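Local coordinates for DNA polymerase III, beta subunit (Eubacterium rectale, PDB 3T0P), which probably encircles DNA as a ring-shaped head-to-tail homodimer and confers tethering and processivity on DNA polymerases and other proteins, at residues 16-20 against 202-206; 40-45 against 56-62. All coordinates share one frame. Residue numbers count along the deposited sequence, not the author numbering.

Interaction 1: 16-20 against 202-206; sequences NIVSK and EISKI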
loop_
_atom_site.group_PDB
_atom_site.type_symbol
_atom_site.label_atom_id
_atom_site.label_comp_id
_atom_site.label_asym_id
_atom_site.label_seq_id
_atom_site.Cartn_x
_atom_site.Cartn_y
_atom_site.Cartn_z
ATOM N N ASN B 16 11.966 -12.966 -8.816
ATOM C CA ASN B 16 10.698 -12.647 -8.170
ATOM C C ASN B 16 9.972 -13.901 -7.686
ATOM O O ASN B 16 9.202 -13.824 -6.745
ATOM C CB ASN B 16 9.803 -11.869 -9.115
ATOM C CG ASN B 16 10.114 -10.398 -9.201
ATOM O OD1 ASN B 16 10.894 -9.840 -8.418
ATOM N ND2 ASN B 16 9.491 -9.725 -10.153
ATOM N N ILE B 17 10.205 -15.041 -8.317
ATOM C CA ILE B 17 9.587 -16.292 -7.900
ATOM C C ILE B 17 10.369 -16.897 -6.717
ATOM O O ILE B 17 9.776 -17.156 -5.679
ATOM C CB ILE B 17 9.446 -17.266 -9.103
ATOM C CG1 ILE B 17 8.324 -16.755 -10.066
ATOM C CG2 ILE B 17 9.152 -18.693 -8.616
ATOM C CD1 ILE B 17 8.302 -17.417 -11.425
ATOM N N VAL B 18 11.683 -17.092 -6.859
ATOM C CA VAL B 18 12.505 -17.770 -5.848
ATOM C C VAL B 18 12.647 -16.960 -4.560
ATOM O O VAL B 18 12.828 -17.564 -3.505
ATOM C CB VAL B 18 13.887 -18.256 -6.376
ATOM C CG1 VAL B 18 13.704 -19.251 -7.516
ATOM C CG2 VAL B 18 14.788 -17.097 -6.801
ATOM N N SER B 19 12.514 -15.628 -4.632
ATOM C CA SER B 19 12.570 -14.718 -3.479
ATOM C C SER B 19 11.531 -15.047 -2.398
ATOM O O SER B 19 11.733 -14.680 -1.240
ATOM C CB SER B 19 12.369 -13.275 -3.928
ATOM O OG SER B 19 13.561 -12.847 -4.568
ATOM N N LYS B 20 10.427 -15.724 -2.760
ATOM C CA LYS B 20 9.375 -16.107 -1.796
ATOM C C LYS B 20 9.848 -17.172 -0.801
ATOM O O LYS B 20 9.148 -17.422 0.166
ATOM C CB LYS B 20 8.114 -16.582 -2.523
ATOM C CG LYS B 20 7.154 -15.432 -2.819
ATOM C CD LYS B 20 7.732 -14.435 -3.820
ATOM C CE LYS B 20 6.787 -13.343 -4.208
ATOM N NZ LYS B 20 7.450 -12.388 -5.141
ATOM N N GLU B 202 3.260 -18.510 0.698
ATOM C CA GLU B 202 4.269 -18.140 -0.306
ATOM C C GLU B 202 3.879 -18.613 -1.710
ATOM O O GLU B 202 4.117 -17.895 -2.683
ATOM C CB GLU B 202 5.655 -18.685 0.082
ATOM C CG GLU B 202 6.205 -18.091 1.379
ATOM C CD GLU B 202 6.115 -16.579 1.516
ATOM O OE1 GLU B 202 6.494 -15.871 0.557
ATOM O OE2 GLU B 202 5.634 -16.102 2.570
ATOM N N ILE B 203 3.246 -19.787 -1.813
ATOM C CA ILE B 203 2.838 -20.288 -3.124
ATOM C C ILE B 203 1.661 -19.434 -3.696
ATOM O O ILE B 203 1.600 -19.240 -4.915
ATOM C CB ILE B 203 2.594 -21.819 -3.119
ATOM C CG1 ILE B 203 2.750 -22.380 -4.522
ATOM C CG2 ILE B 203 1.299 -22.230 -2.490
ATOM C CD1 ILE B 203 3.285 -23.755 -4.554
ATOM N N SER B 204 0.786 -18.877 -2.812
ATOM C CA SER B 204 -0.278 -17.956 -3.195
ATOM C C SER B 204 0.286 -16.736 -3.953
ATOM O O SER B 204 -0.328 -16.272 -4.906
ATOM C CB SER B 204 -1.035 -17.463 -1.967
ATOM O OG SER B 204 -2.054 -18.382 -1.637
ATOM N N LYS B 205 1.455 -16.253 -3.534
ATOM C CA LYS B 205 2.119 -15.077 -4.115
ATOM C C LYS B 205 2.781 -15.362 -5.482
ATOM O O LYS B 205 3.080 -14.414 -6.191
ATOM C CB LYS B 205 3.200 -14.565 -3.146
ATOM C CG LYS B 205 2.672 -14.025 -1.823
ATOM C CD LYS B 205 3.851 -13.629 -0.957
ATOM C CE LYS B 205 3.464 -13.255 0.438
ATOM N NZ LYS B 205 4.675 -13.057 1.282
ATOM N N ILE B 206 3.074 -16.634 -5.843
ATOM C CA ILE B 206 3.765 -16.875 -7.114
ATOM C C ILE B 206 2.902 -17.596 -8.150
ATOM O O ILE B 206 3.319 -17.706 -9.307
ATOM C CB ILE B 206 5.109 -17.597 -6.925
ATOM C CG1 ILE B 206 4.986 -18.963 -6.193
ATOM C CG2 ILE B 206 6.105 -16.663 -6.253
ATOM C CD1 ILE B 206 6.272 -19.812 -6.238
#
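At the start of 202-206, E202 leaves its helix sideways, and its carboxylate reaches K20, E202 OE1 standing 3.5 Å from K20 CG. The same carboxylate oxygen lies 3.1 Å from K20 O, two acceptors that cannot bond to each other. The charge of E202 is met instead within its own segment, by a long salt bridge from K205 NZ to E202 OE1 (3.4 Å) whose hydrogen bonds are weak. I203 turns away from 16-20 and packs on I139 and F226. K205 points toward K20 and lends it the foot of its side chain, K20 CE meeting K205 CB at 3.9 Å. The two lysines thus touch along their aliphatic parts, while K20 NZ hydrogen-bonds to N16 O (2.8 Å). I206 completes the contact, its CG2 3.7 Å from both I17 O and K20 CD, and its CD1 3.9 Å from I17 CG2. No hydrogen bond crosses between the segments. Beneath them, I17 also rests on I54 and T231, and I206 on V233 and F228. The arrangement is that of the ring-forming beta subunits of bacterial DNA polymerase III, in which helices of successive domains pack side by side on a sheet continuous across the domain boundary.

Interaction 2: 40-45 against 56-62; sequences ANEIKL and TIIDGTI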
loop_
_atom_site.group_PDB
_atom_site.type_symbol
_atom_site.label_atom_id
_atom_site.label_comp_id
_atom_site.label_asym_id
_atom_site.label_seq_id
_atom_site.Cartn_x
_atom_site.Cartn_y
_atom_site.Cartn_z
ATOM N N ALA B 40 25.282 -27.474 -15.196
ATOM C CA ALA B 40 24.902 -28.440 -16.231
ATOM C C ALA B 40 24.554 -27.720 -17.559
ATOM O O ALA B 40 25.389 -26.980 -18.077
ATOM C CB ALA B 40 23.732 -29.298 -15.747
ATOM N N ASN B 41 23.336 -27.937 -18.101
ATOM C CA ASN B 41 22.891 -27.341 -19.362
ATOM C C ASN B 41 21.699 -26.407 -19.161
ATOM O O ASN B 41 21.107 -25.949 -20.137
ATOM C CB ASN B 41 22.531 -28.436 -20.372
ATOM C CG ASN B 41 23.717 -29.244 -20.822
ATOM O OD1 ASN B 41 24.701 -28.715 -21.351
ATOM N ND2 ASN B 41 23.647 -30.553 -20.627
ATOM N N GLU B 42 21.332 -26.136 -17.906
ATOM C CA GLU B 42 20.210 -25.253 -17.592
ATOM C C GLU B 42 20.627 -24.180 -16.607
ATOM O O GLU B 42 21.472 -24.430 -15.741
ATOM C CB GLU B 42 19.028 -26.038 -16.983
ATOM C CG GLU B 42 18.560 -27.248 -17.766
ATOM C CD GLU B 42 17.564 -28.095 -16.997
ATOM O OE1 GLU B 42 16.396 -27.669 -16.889
ATOM O OE2 GLU B 42 17.949 -29.182 -16.505
ATOM N N ILE B 43 20.010 -23.006 -16.700
ATOM C CA ILE B 43 20.245 -21.943 -15.724
ATOM C C ILE B 43 19.150 -22.092 -14.706
ATOM O O ILE B 43 17.968 -21.916 -15.010
ATOM C CB ILE B 43 20.330 -20.519 -16.308
ATOM C CG1 ILE B 43 21.475 -20.416 -17.336
ATOM C CG2 ILE B 43 20.467 -19.476 -15.164
ATOM C CD1 ILE B 43 21.350 -19.232 -18.297
ATOM N N LYS B 44 19.549 -22.438 -13.500
ATOM C CA LYS B 44 18.637 -22.700 -12.407
ATOM C C LYS B 44 18.827 -21.670 -11.306
ATOM O O LYS B 44 19.953 -21.476 -10.857
ATOM C CB LYS B 44 18.931 -24.123 -11.876
ATOM C CG LYS B 44 17.737 -24.982 -11.512
ATOM C CD LYS B 44 18.090 -26.496 -11.571
ATOM C CE LYS B 44 18.335 -27.122 -10.205
ATOM N NZ LYS B 44 19.063 -28.436 -10.250
ATOM N N LEU B 45 17.737 -21.007 -10.878
ATOM C CA LEU B 45 17.743 -20.120 -9.722
ATOM C C LEU B 45 17.173 -20.892 -8.584
ATOM O O LEU B 45 16.215 -21.627 -8.791
ATOM C CB LEU B 45 16.943 -18.839 -9.929
ATOM C CG LEU B 45 17.470 -17.826 -10.916
ATOM C CD1 LEU B 45 16.634 -16.573 -10.863
ATOM C CD2 LEU B 45 18.941 -17.505 -10.683
ATOM N N THR B 56 13.632 -22.491 -10.113
ATOM C CA THR B 56 13.054 -22.016 -11.361
ATOM C C THR B 56 14.146 -22.042 -12.438
ATOM O O THR B 56 15.343 -21.902 -12.132
ATOM C CB THR B 56 12.352 -20.648 -11.147
ATOM O OG1 THR B 56 11.357 -20.447 -12.147
ATOM C CG2 THR B 56 13.311 -19.478 -11.098
ATOM N N ILE B 57 13.735 -22.329 -13.685
ATOM C CA ILE B 57 14.648 -22.410 -14.821
ATOM C C ILE B 57 14.556 -21.108 -15.594
ATOM O O ILE B 57 13.449 -20.649 -15.908
ATOM C CB ILE B 57 14.394 -23.650 -15.720
ATOM C CG1 ILE B 57 14.584 -24.990 -14.943
ATOM C CG2 ILE B 57 15.251 -23.629 -17.003
ATOM C CD1 ILE B 57 16.044 -25.358 -14.514
ATOM N N ILE B 58 15.715 -20.495 -15.842
ATOM C CA ILE B 58 15.837 -19.234 -16.590
ATOM C C ILE B 58 16.346 -19.547 -17.978
ATOM O O ILE B 58 17.327 -20.284 -18.120
ATOM C CB ILE B 58 16.761 -18.207 -15.871
ATOM C CG1 ILE B 58 16.350 -17.974 -14.405
ATOM C CG2 ILE B 58 16.879 -16.891 -16.626
ATOM C CD1 ILE B 58 14.866 -17.614 -14.152
ATOM N N ASP B 59 15.662 -19.017 -19.009
ATOM C CA ASP B 59 16.138 -19.167 -20.388
ATOM C C ASP B 59 17.341 -18.259 -20.537
ATOM O O ASP B 59 17.336 -17.137 -20.030
ATOM C CB ASP B 59 15.042 -18.835 -21.422
ATOM C CG ASP B 59 13.923 -19.868 -21.509
ATOM O OD1 ASP B 59 14.225 -21.057 -21.790
ATOM O OD2 ASP B 59 12.741 -19.485 -21.318
ATOM N N GLY B 60 18.378 -18.770 -21.158
ATOM C CA GLY B 60 19.608 -18.030 -21.365
ATOM C C GLY B 60 20.724 -18.884 -21.911
ATOM O O GLY B 60 20.540 -20.079 -22.146
ATOM N N THR B 61 21.894 -18.273 -22.081
ATOM C CA THR B 61 23.081 -18.902 -22.630
ATOM C C THR B 61 24.131 -19.054 -21.553
ATOM O O THR B 61 24.469 -18.079 -20.872
ATOM C CB THR B 61 23.592 -18.053 -23.804
ATOM O OG1 THR B 61 22.534 -17.913 -24.751
ATOM C CG2 THR B 61 24.842 -18.649 -24.492
ATOM N N ILE B 62 24.672 -20.286 -21.420
ATOM C CA ILE B 62 25.774 -20.599 -20.509
ATOM C C ILE B 62 27.044 -20.531 -21.354
ATOM O O ILE B 62 27.227 -21.347 -22.255
ATOM C CB ILE B 62 25.622 -21.955 -19.748
ATOM C CG1 ILE B 62 24.246 -22.063 -19.022
ATOM C CG2 ILE B 62 26.784 -22.145 -18.765
ATOM C CD1 ILE B 62 23.808 -23.453 -18.602
HETATM O O HOH W 1 20.471 -22.604 -20.861
HETATM O O HOH W 2 18.428 -22.573 -19.105
#
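I43 is the main projection of 40-45. Its CG1 lies 3.6 Å from I62 CG1, its CG2 packs 4.0 Å from I58 CB, and its tip fits over the backbone of the loop, with CD1 3.7 Å from G60 C; a side chain at G60 would collide with this methyl. Beside it, L45 CG nestles against I58 CG1 at 3.7 Å, and L45 CB meets T56 CG2 at 3.9 Å. I43, L45, T56 and I58 share one face of an antiparallel beta hairpin, 43-48 with 52-58, held by I58 N to I43 O (2.8 Å), L45 N to T56 O (2.8 Å) and T56 N to L45 O (3.0 Å). C6 and V18 cover this face. On the other face I57 lies beside K44, its CD1 3.5 Å from K44 CG, with E42 OE1 of the preceding loop 3.3 Å from the same methyl. A water bridges the two backbones, accepting from I43 N (2.9 Å) and donating to I58 O (2.7 Å). Farther along, I62 points toward 40-45 and its CD1 lies against the 40-42 backbone, 3.7 Å from both N41 C and E42 N.

How the interactions relate
Interaction 2 is nested in sequence inside the long loop closed by interaction 1, which joins the N-terminal domain to the central domain across 181 intervening residues, whereas interaction 2 stays within the N-terminal domain. Their centres lie about 19 Å apart, yet they meet directly: V18 CG1 is 3.6 Å from T56 CG2 and 3.7 Å from L45 O. Helix 8-18 therefore links them, covering the hairpin through V18, while 16-20, which begins on this helix, meets helix 197-206. Strand 52-58 continues the connection, pairing with 231-236 of the central domain in a shared antiparallel sheet. The domain boundary is thus spanned both by strands and by the helices lying on them, as expected for adjoining domains of a DNA-encircling ring.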